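Local coordinates for protein fusolin (Anomala cuprea entomopoxvirus, PDB 4YN1) that forms the crystalline spindles that enhance the virulence of this insect poxvirus, and probably acts on chitin through its lytic polysaccharide monooxygenase-like domain, at residues G74-I80 against R214-P220; I143-F149 against N175-L180. All coordinates share one frame; numbering follows the deposited sequence.

Overall arrangement
Both contacts lie in the monooxygenase-like domain, their centres about 12 Å apart and on the same side of the chain's centre. Strands 209-217 and 147-154 are neighbours in one mixed sheet and join them: contact 1 packs the loop before helix 80-87 against the end of the first, whereas contact 2 pairs the second with strand 170-176. Trp215 NE1 lies 2.8 Å from Ser147 OG, probably as a hydrogen bond, and the backbones meet at the same distance between Gln216 N and Tyr148 O. The N-glycan ties them again: its first sugar is bonded to Asn175 of contact 2 and rests against Arg78 and Ile80 of contact 1.

Contact 1: G74-I80 against R214-P220; sequences GPNFRDI and RWQRIDP. With NAG (2-acetamido-2-deoxy-beta-D-glucopyranose), chain B; NAG (2-acetamido-2-deoxy-beta-D-glucopyranose), chain C.
Phe77 lies against Gln216 and the turn around Ile218, where the loop leading to helix 80-87 packs on the end of strand 209-217 in the sheet of this monooxygenase-like domain. Asn76 to Asp79 form a type I beta turn. Phe77 CG lies between the backbone N and the carbonyl carbon (chi1 62°), and the ring is turned nearly parallel to the Gln216 amide (planes 12° apart). Gln216 NE2 comes within 3.4 Å of Phe77 CB, and Arg217 O lies over the centre of one ring face. Ile218 CG2 is 4.0 Å from Phe77 CZ.

Among the polar contacts, Arg214 NH2 donates a nearly straight 2.8 Å bond to Phe77 O, which lies in the guanidinium plane. The same nitrogen makes a more bent bond to Gln216 OE1, while NE2 donates to Arg217 O and Gly222 O, so both ends of the amide are held. Glu150 forms a salt bridge with Arg214 NH1 and the Tyr226 hydroxyl is hydrogen-bonded to Arg214 NE, fixing the guanidinium further; a water links NH1 to Arg78 O.

Arg78 CD approaches O7 of one N-acetylglucosamine (chain B) at 3.2 Å, and Ile80 CB lies 3.8 Å from the acetyl methyl C8 of the other (chain C).

Contact 2: I143-F149 against N175-L180; sequences IHEPSYF and NSTVPL. With NAG (2-acetamido-2-deoxy-beta-D-glucopyranose), chain C.
Phe149 and Ser176 form an antiparallel hydrogen-bonded pair where strand 147-154 runs beside strand 170-176. Phe149 N donates to Ser176 O and Ser176 N to Phe149 O, each at 3.0 Å. Asn175 CA adds a CA-H...O contact to Phe149 O.

Beyond this pair, water takes over from direct bonding. One molecule accepts from Val178 N and lies 2.7 Å from Ser147 O; another donates to Glu145 OE2 and accepts from Leu180 N at 3.0 Å. Glu145 OE2 also bonds the hydroxyl of Tyr196.

In apolar contact, Phe149 CD1 meets Val178 CG2 at 3.7 Å, the two side chains crossing at about a right angle, and the Phe149 ring stacks on Trp215. At the other end Ile143 CD1 and Leu180 CD2 approach tip to tip, also at 3.7 Å.

Asn175 carries the glycan through a 1.4 Å bond from ND2 to C1 of the first sugar. With CG anti to the backbone N (chi1 179°), the amide is carried out beside Tyr148, and chi2 of 5° turns OD1 to 3.7 Å from Tyr148 CD2. Asn175-Ser176-Thr177 is an Asn-X-Thr sequon, which explains why Asn175 is modified; its middle residue pairs with Phe149, consistent with the strand pairing holding the sugar chain's root in place.

Contact 1: G74-I80 against R214-P220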
loop_
_atom_site.group_PDB
_atom_site.type_symbol
_atom_site.label_atom_id
_atom_site.label_comp_id
_atom_site.label_asym_id
_atom_site.label_seq_id
_atom_site.Cartn_x
_atom_site.Cartn_y
_atom_site.Cartn_z
ATOM N N GLY A 74 13.178 7.347 16.205
ATOM C CA GLY A 74 13.783 7.865 17.427
ATOM C C GLY A 74 12.713 8.442 18.322
ATOM O O GLY A 74 11.520 8.256 18.068
ATOM N N PRO A 75 13.094 9.126 19.420
ATOM C CA PRO A 75 12.086 9.609 20.367
ATOM C C PRO A 75 11.137 10.712 19.915
ATOM O O PRO A 75 10.129 10.887 20.561
ATOM C CB PRO A 75 12.930 10.023 21.604
ATOM C CG PRO A 75 14.224 10.309 21.092
ATOM C CD PRO A 75 14.456 9.420 19.890
ATOM N N ASN A 76 11.386 11.373 18.785
ATOM C CA ASN A 76 10.501 12.418 18.255
ATOM C C ASN A 76 9.349 11.855 17.366
ATOM O O ASN A 76 8.730 12.624 16.630
ATOM C CB ASN A 76 11.335 13.392 17.421
ATOM C CG ASN A 76 12.445 14.060 18.192
ATOM O OD1 ASN A 76 12.270 14.409 19.354
ATOM N ND2 ASN A 76 13.584 14.303 17.550
ATOM N N PHE A 77 9.095 10.531 17.408
ATOM C CA PHE A 77 8.081 9.854 16.583
ATOM C C PHE A 77 6.678 10.477 16.548
ATOM O O PHE A 77 5.973 10.271 15.562
ATOM C CB PHE A 77 7.961 8.351 16.984
ATOM C CG PHE A 77 7.509 8.104 18.398
ATOM C CD1 PHE A 77 6.163 8.077 18.721
ATOM C CD2 PHE A 77 8.428 7.834 19.397
ATOM C CE1 PHE A 77 5.754 7.907 20.045
ATOM C CE2 PHE A 77 8.019 7.650 20.713
ATOM C CZ PHE A 77 6.692 7.719 21.030
ATOM N N ARG A 78 6.217 11.150 17.627
ATOM C CA ARG A 78 4.871 11.726 17.649
ATOM C C ARG A 78 4.714 12.902 16.709
ATOM O O ARG A 78 3.583 13.257 16.370
ATOM C CB ARG A 78 4.480 12.211 19.053
ATOM C CG ARG A 78 4.365 11.066 20.052
ATOM C CD ARG A 78 4.127 11.528 21.461
ATOM N NE ARG A 78 4.293 10.455 22.456
ATOM C CZ ARG A 78 5.442 10.089 23.028
ATOM N NH1 ARG A 78 6.584 10.700 22.708
ATOM N NH2 ARG A 78 5.462 9.103 23.916
ATOM N N ASP A 79 5.812 13.549 16.376
ATOM C CA ASP A 79 5.822 14.747 15.544
ATOM C C ASP A 79 5.821 14.372 14.083
ATOM O O ASP A 79 6.850 13.988 13.565
ATOM C CB ASP A 79 7.055 15.602 15.908
ATOM C CG ASP A 79 7.128 16.929 15.163
ATOM O OD1 ASP A 79 6.167 17.250 14.419
ATOM O OD2 ASP A 79 8.152 17.624 15.296
ATOM N N ILE A 80 4.684 14.500 13.413
ATOM C CA ILE A 80 4.598 14.156 11.983
ATOM C C ILE A 80 5.556 14.977 11.110
ATOM O O ILE A 80 6.092 14.443 10.139
ATOM C CB ILE A 80 3.126 14.158 11.482
ATOM C CG1 ILE A 80 2.938 13.245 10.239
ATOM C CG2 ILE A 80 2.604 15.577 11.252
ATOM C CD1 ILE A 80 3.077 11.771 10.507
ATOM N N ARG A 214 0.179 3.653 9.018
ATOM C CA ARG A 214 1.356 3.793 9.841
ATOM C C ARG A 214 1.063 3.142 11.198
ATOM O O ARG A 214 0.099 3.524 11.861
ATOM C CB ARG A 214 1.689 5.270 10.024
ATOM C CG ARG A 214 2.859 5.528 10.985
ATOM C CD ARG A 214 3.058 7.019 11.182
ATOM N NE ARG A 214 4.219 7.259 12.027
ATOM C CZ ARG A 214 4.343 8.196 12.963
ATOM N NH1 ARG A 214 3.397 9.101 13.139
ATOM N NH2 ARG A 214 5.444 8.271 13.683
ATOM N N TRP A 215 1.882 2.163 11.593
ATOM C CA TRP A 215 1.780 1.529 12.913
ATOM C C TRP A 215 3.039 1.965 13.638
ATOM O O TRP A 215 4.114 1.504 13.290
ATOM C CB TRP A 215 1.767 -0.007 12.800
ATOM C CG TRP A 215 1.599 -0.699 14.115
ATOM C CD1 TRP A 215 0.909 -0.242 15.198
ATOM C CD2 TRP A 215 1.931 -2.066 14.401
ATOM N NE1 TRP A 215 0.853 -1.218 16.167
ATOM C CE2 TRP A 215 1.490 -2.340 15.711
ATOM C CE3 TRP A 215 2.670 -3.047 13.725
ATOM C CZ2 TRP A 215 1.641 -3.604 16.309
ATOM C CZ3 TRP A 215 2.761 -4.312 14.299
ATOM C CH2 TRP A 215 2.315 -4.553 15.601
ATOM N N GLN A 216 2.913 2.848 14.645
ATOM C CA GLN A 216 4.069 3.417 15.319
ATOM C C GLN A 216 4.222 2.878 16.738
ATOM O O GLN A 216 3.288 2.984 17.520
ATOM C CB GLN A 216 3.878 4.942 15.350
ATOM C CG GLN A 216 4.991 5.747 16.039
ATOM C CD GLN A 216 6.364 5.506 15.447
ATOM O OE1 GLN A 216 6.628 5.748 14.267
ATOM N NE2 GLN A 216 7.304 5.065 16.234
ATOM N N ARG A 217 5.390 2.390 17.079
ATOM C CA ARG A 217 5.677 1.946 18.446
ATOM C C ARG A 217 5.922 3.168 19.322
ATOM O O ARG A 217 6.657 4.081 18.918
ATOM C CB ARG A 217 6.897 1.041 18.478
ATOM C CG ARG A 217 6.568 -0.307 17.866
ATOM C CD ARG A 217 7.800 -1.085 17.475
ATOM N NE ARG A 217 8.617 -1.472 18.623
ATOM C CZ ARG A 217 9.615 -2.352 18.585
ATOM N NH1 ARG A 217 9.938 -2.956 17.445
ATOM N NH2 ARG A 217 10.290 -2.645 19.689
ATOM N N ILE A 218 5.333 3.168 20.525
ATOM C CA ILE A 218 5.487 4.269 21.494
ATOM C C ILE A 218 6.663 3.828 22.282
ATOM O O ILE A 218 6.528 3.065 23.240
ATOM C CB ILE A 218 4.227 4.500 22.339
ATOM C CG1 ILE A 218 3.094 4.946 21.467
ATOM C CG2 ILE A 218 4.478 5.548 23.487
ATOM C CD1 ILE A 218 1.788 4.844 22.056
ATOM N N ASP A 219 7.835 4.230 21.826
ATOM C CA ASP A 219 9.085 3.720 22.341
ATOM C C ASP A 219 10.258 4.653 22.011
ATOM O O ASP A 219 10.216 5.267 20.957
ATOM C CB ASP A 219 9.232 2.401 21.587
ATOM C CG ASP A 219 10.464 1.645 21.832
ATOM O OD1 ASP A 219 10.498 0.896 22.825
ATOM O OD2 ASP A 219 11.401 1.783 21.027
ATOM N N PRO A 220 11.380 4.680 22.776
ATOM C CA PRO A 220 12.493 5.587 22.404
ATOM C C PRO A 220 13.209 5.375 21.064
ATOM O O PRO A 220 13.727 6.337 20.510
ATOM C CB PRO A 220 13.470 5.477 23.591
ATOM C CG PRO A 220 13.091 4.247 24.303
ATOM C CD PRO A 220 11.622 4.052 24.096
HETATM C C1 NAG B . 0.807 14.456 20.014
HETATM C C2 NAG B . 1.352 14.319 21.436
HETATM C C3 NAG B . 1.877 15.682 21.887
HETATM C C4 NAG B . 2.934 16.193 20.918
HETATM C C5 NAG B . 2.432 16.153 19.477
HETATM C C6 NAG B . 3.536 16.388 18.476
HETATM C C7 NAG B . 0.405 12.679 23.028
HETATM C C8 NAG B . -0.784 12.329 23.873
HETATM N N2 NAG B . 0.324 13.837 22.344
HETATM O O3 NAG B . 2.474 15.520 23.171
HETATM O O4 NAG B . 3.236 17.554 21.219
HETATM O O5 NAG B . 1.877 14.862 19.175
HETATM O O6 NAG B . 3.001 16.775 17.218
HETATM O O7 NAG B . 1.399 11.965 22.987
HETATM C C1 NAG C . -2.035 11.546 16.675
HETATM C C2 NAG C . -1.278 12.798 16.246
HETATM C C3 NAG C . -0.141 13.037 17.241
HETATM C C4 NAG C . -0.688 13.122 18.660
HETATM C C5 NAG C . -1.521 11.879 18.965
HETATM C C6 NAG C . -2.198 11.909 20.319
HETATM C C7 NAG C . -0.923 13.480 13.926
HETATM C C8 NAG C . -0.355 13.091 12.592
HETATM N N2 NAG C . -0.748 12.606 14.908
HETATM O O3 NAG C . 0.573 14.223 16.891
HETATM O O4 NAG C . 0.385 13.187 19.591
HETATM O O5 NAG C . -2.565 11.776 17.985
HETATM O O6 NAG C . -3.020 13.062 20.463
HETATM O O7 NAG C . -1.500 14.547 14.105
HETATM O O HOH W 1 2.339 10.840 15.322
#

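Contact 2: I143-F149 against N175-L180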
loop_
_atom_site.group_PDB
_atom_site.type_symbol
_atom_site.label_atom_id
_atom_site.label_comp_id
_atom_site.label_asym_id
_atom_site.label_seq_id
_atom_site.Cartn_x
_atom_site.Cartn_y
_atom_site.Cartn_z
ATOM N N ILE A 143 4.069 -8.778 18.426
ATOM C CA ILE A 143 3.255 -7.896 19.257
ATOM C C ILE A 143 4.150 -6.931 19.992
ATOM O O ILE A 143 4.841 -7.284 20.942
ATOM C CB ILE A 143 2.333 -8.685 20.206
ATOM C CG1 ILE A 143 1.439 -9.686 19.448
ATOM C CG2 ILE A 143 1.465 -7.716 21.030
ATOM C CD1 ILE A 143 0.445 -9.068 18.439
ATOM N N HIS A 144 4.157 -5.708 19.503
ATOM C CA HIS A 144 4.949 -4.618 20.017
ATOM C C HIS A 144 3.956 -3.612 20.559
ATOM O O HIS A 144 3.243 -3.005 19.761
ATOM C CB HIS A 144 5.731 -3.968 18.848
ATOM C CG HIS A 144 6.692 -4.864 18.127
ATOM N ND1 HIS A 144 7.401 -5.852 18.791
ATOM C CD2 HIS A 144 7.098 -4.828 16.832
ATOM C CE1 HIS A 144 8.230 -6.365 17.896
ATOM N NE2 HIS A 144 8.069 -5.787 16.695
ATOM N N GLU A 145 3.784 -3.561 21.876
ATOM C CA GLU A 145 2.907 -2.619 22.565
ATOM C C GLU A 145 3.771 -1.943 23.636
ATOM O O GLU A 145 4.724 -2.561 24.128
ATOM C CB GLU A 145 1.656 -3.294 23.149
ATOM C CG GLU A 145 0.722 -3.792 22.032
ATOM C CD GLU A 145 -0.639 -4.342 22.413
ATOM O OE1 GLU A 145 -0.906 -4.529 23.622
ATOM O OE2 GLU A 145 -1.444 -4.595 21.487
ATOM N N PRO A 146 3.578 -0.656 23.908
ATOM C CA PRO A 146 2.506 0.232 23.436
ATOM C C PRO A 146 2.756 0.765 22.023
ATOM O O PRO A 146 3.901 0.922 21.607
ATOM C CB PRO A 146 2.526 1.361 24.483
ATOM C CG PRO A 146 3.940 1.460 24.869
ATOM C CD PRO A 146 4.437 0.032 24.896
ATOM N N SER A 147 1.682 1.033 21.299
ATOM C CA SER A 147 1.785 1.520 19.933
ATOM C C SER A 147 0.486 2.170 19.537
ATOM O O SER A 147 -0.516 2.049 20.254
ATOM C CB SER A 147 2.096 0.350 18.988
ATOM O OG SER A 147 0.957 -0.494 18.906
ATOM N N TYR A 148 0.475 2.817 18.364
ATOM C CA TYR A 148 -0.719 3.458 17.850
ATOM C C TYR A 148 -0.716 3.445 16.336
ATOM O O TYR A 148 0.302 3.148 15.724
ATOM C CB TYR A 148 -0.919 4.882 18.408
ATOM C CG TYR A 148 0.116 5.877 17.934
ATOM C CD1 TYR A 148 1.423 5.817 18.391
ATOM C CD2 TYR A 148 -0.216 6.895 17.040
ATOM C CE1 TYR A 148 2.358 6.776 18.042
ATOM C CE2 TYR A 148 0.746 7.804 16.598
ATOM C CZ TYR A 148 2.028 7.760 17.132
ATOM O OH TYR A 148 3.036 8.590 16.728
ATOM N N PHE A 149 -1.864 3.664 15.762
ATOM C CA PHE A 149 -2.058 3.659 14.309
ATOM C C PHE A 149 -2.498 5.009 13.813
ATOM O O PHE A 149 -3.410 5.605 14.391
ATOM C CB PHE A 149 -3.160 2.670 13.899
ATOM C CG PHE A 149 -2.746 1.222 13.947
ATOM C CD1 PHE A 149 -2.870 0.492 15.113
ATOM C CD2 PHE A 149 -2.171 0.612 12.843
ATOM C CE1 PHE A 149 -2.485 -0.851 15.162
ATOM C CE2 PHE A 149 -1.774 -0.730 12.891
ATOM C CZ PHE A 149 -1.974 -1.467 14.036
ATOM N N ASN A 175 -6.455 8.338 13.786
ATOM C CA ASN A 175 -5.319 8.409 14.669
ATOM C C ASN A 175 -5.760 7.889 16.024
ATOM O O ASN A 175 -6.453 8.607 16.742
ATOM C CB ASN A 175 -4.794 9.835 14.755
ATOM C CG ASN A 175 -3.611 10.014 15.669
ATOM O OD1 ASN A 175 -3.061 9.046 16.221
ATOM N ND2 ASN A 175 -3.142 11.250 15.813
ATOM N N SER A 176 -5.367 6.660 16.376
ATOM C CA SER A 176 -5.823 6.068 17.640
ATOM C C SER A 176 -5.005 4.861 18.040
ATOM O O SER A 176 -4.429 4.161 17.201
ATOM C CB SER A 176 -7.283 5.615 17.492
ATOM O OG SER A 176 -7.879 5.281 18.735
ATOM N N THR A 177 -5.033 4.562 19.338
ATOM C CA THR A 177 -4.515 3.299 19.841
ATOM C C THR A 177 -5.659 2.355 19.500
ATOM O O THR A 177 -6.805 2.789 19.383
ATOM C CB THR A 177 -4.210 3.360 21.358
ATOM O OG1 THR A 177 -5.376 3.835 22.006
ATOM C CG2 THR A 177 -3.055 4.243 21.672
ATOM N N VAL A 178 -5.331 1.116 19.184
ATOM C CA VAL A 178 -6.282 0.093 18.733
ATOM C C VAL A 178 -6.065 -1.180 19.560
ATOM O O VAL A 178 -4.927 -1.637 19.623
ATOM C CB VAL A 178 -6.046 -0.206 17.218
ATOM C CG1 VAL A 178 -6.953 -1.349 16.729
ATOM C CG2 VAL A 178 -6.280 1.054 16.378
ATOM N N PRO A 179 -7.125 -1.816 20.095
ATOM C CA PRO A 179 -6.918 -3.060 20.863
ATOM C C PRO A 179 -6.629 -4.252 19.964
ATOM O O PRO A 179 -7.175 -4.349 18.876
ATOM C CB PRO A 179 -8.251 -3.253 21.593
ATOM C CG PRO A 179 -9.260 -2.588 20.737
ATOM C CD PRO A 179 -8.547 -1.416 20.094
ATOM N N LEU A 180 -5.804 -5.177 20.466
ATOM C CA LEU A 180 -5.526 -6.453 19.836
ATOM C C LEU A 180 -6.716 -7.360 20.079
ATOM O O LEU A 180 -7.103 -7.557 21.227
ATOM C CB LEU A 180 -4.252 -7.046 20.442
ATOM C CG LEU A 180 -3.730 -8.320 19.839
ATOM C CD1 LEU A 180 -3.271 -8.110 18.403
ATOM C CD2 LEU A 180 -2.558 -8.855 20.662
HETATM C C1 NAG C . -2.035 11.546 16.675
HETATM C C2 NAG C . -1.278 12.798 16.246
HETATM C C3 NAG C . -0.141 13.037 17.241
HETATM C C4 NAG C . -0.688 13.122 18.660
HETATM C C5 NAG C . -1.521 11.879 18.965
HETATM C C6 NAG C . -2.198 11.909 20.319
HETATM C C7 NAG C . -0.923 13.480 13.926
HETATM C C8 NAG C . -0.355 13.091 12.592
HETATM N N2 NAG C . -0.748 12.606 14.908
HETATM O O3 NAG C . 0.573 14.223 16.891
HETATM O O4 NAG C . 0.385 13.187 19.591
HETATM O O5 NAG C . -2.565 11.776 17.985
HETATM O O6 NAG C . -3.020 13.062 20.463
HETATM O O7 NAG C . -1.500 14.547 14.105
HETATM O O HOH W 2 -4.021 -4.462 22.765
HETATM O O HOH W 3 -2.451 -1.561 20.951
HETATM O O HOH W 4 -2.490 0.543 19.126
#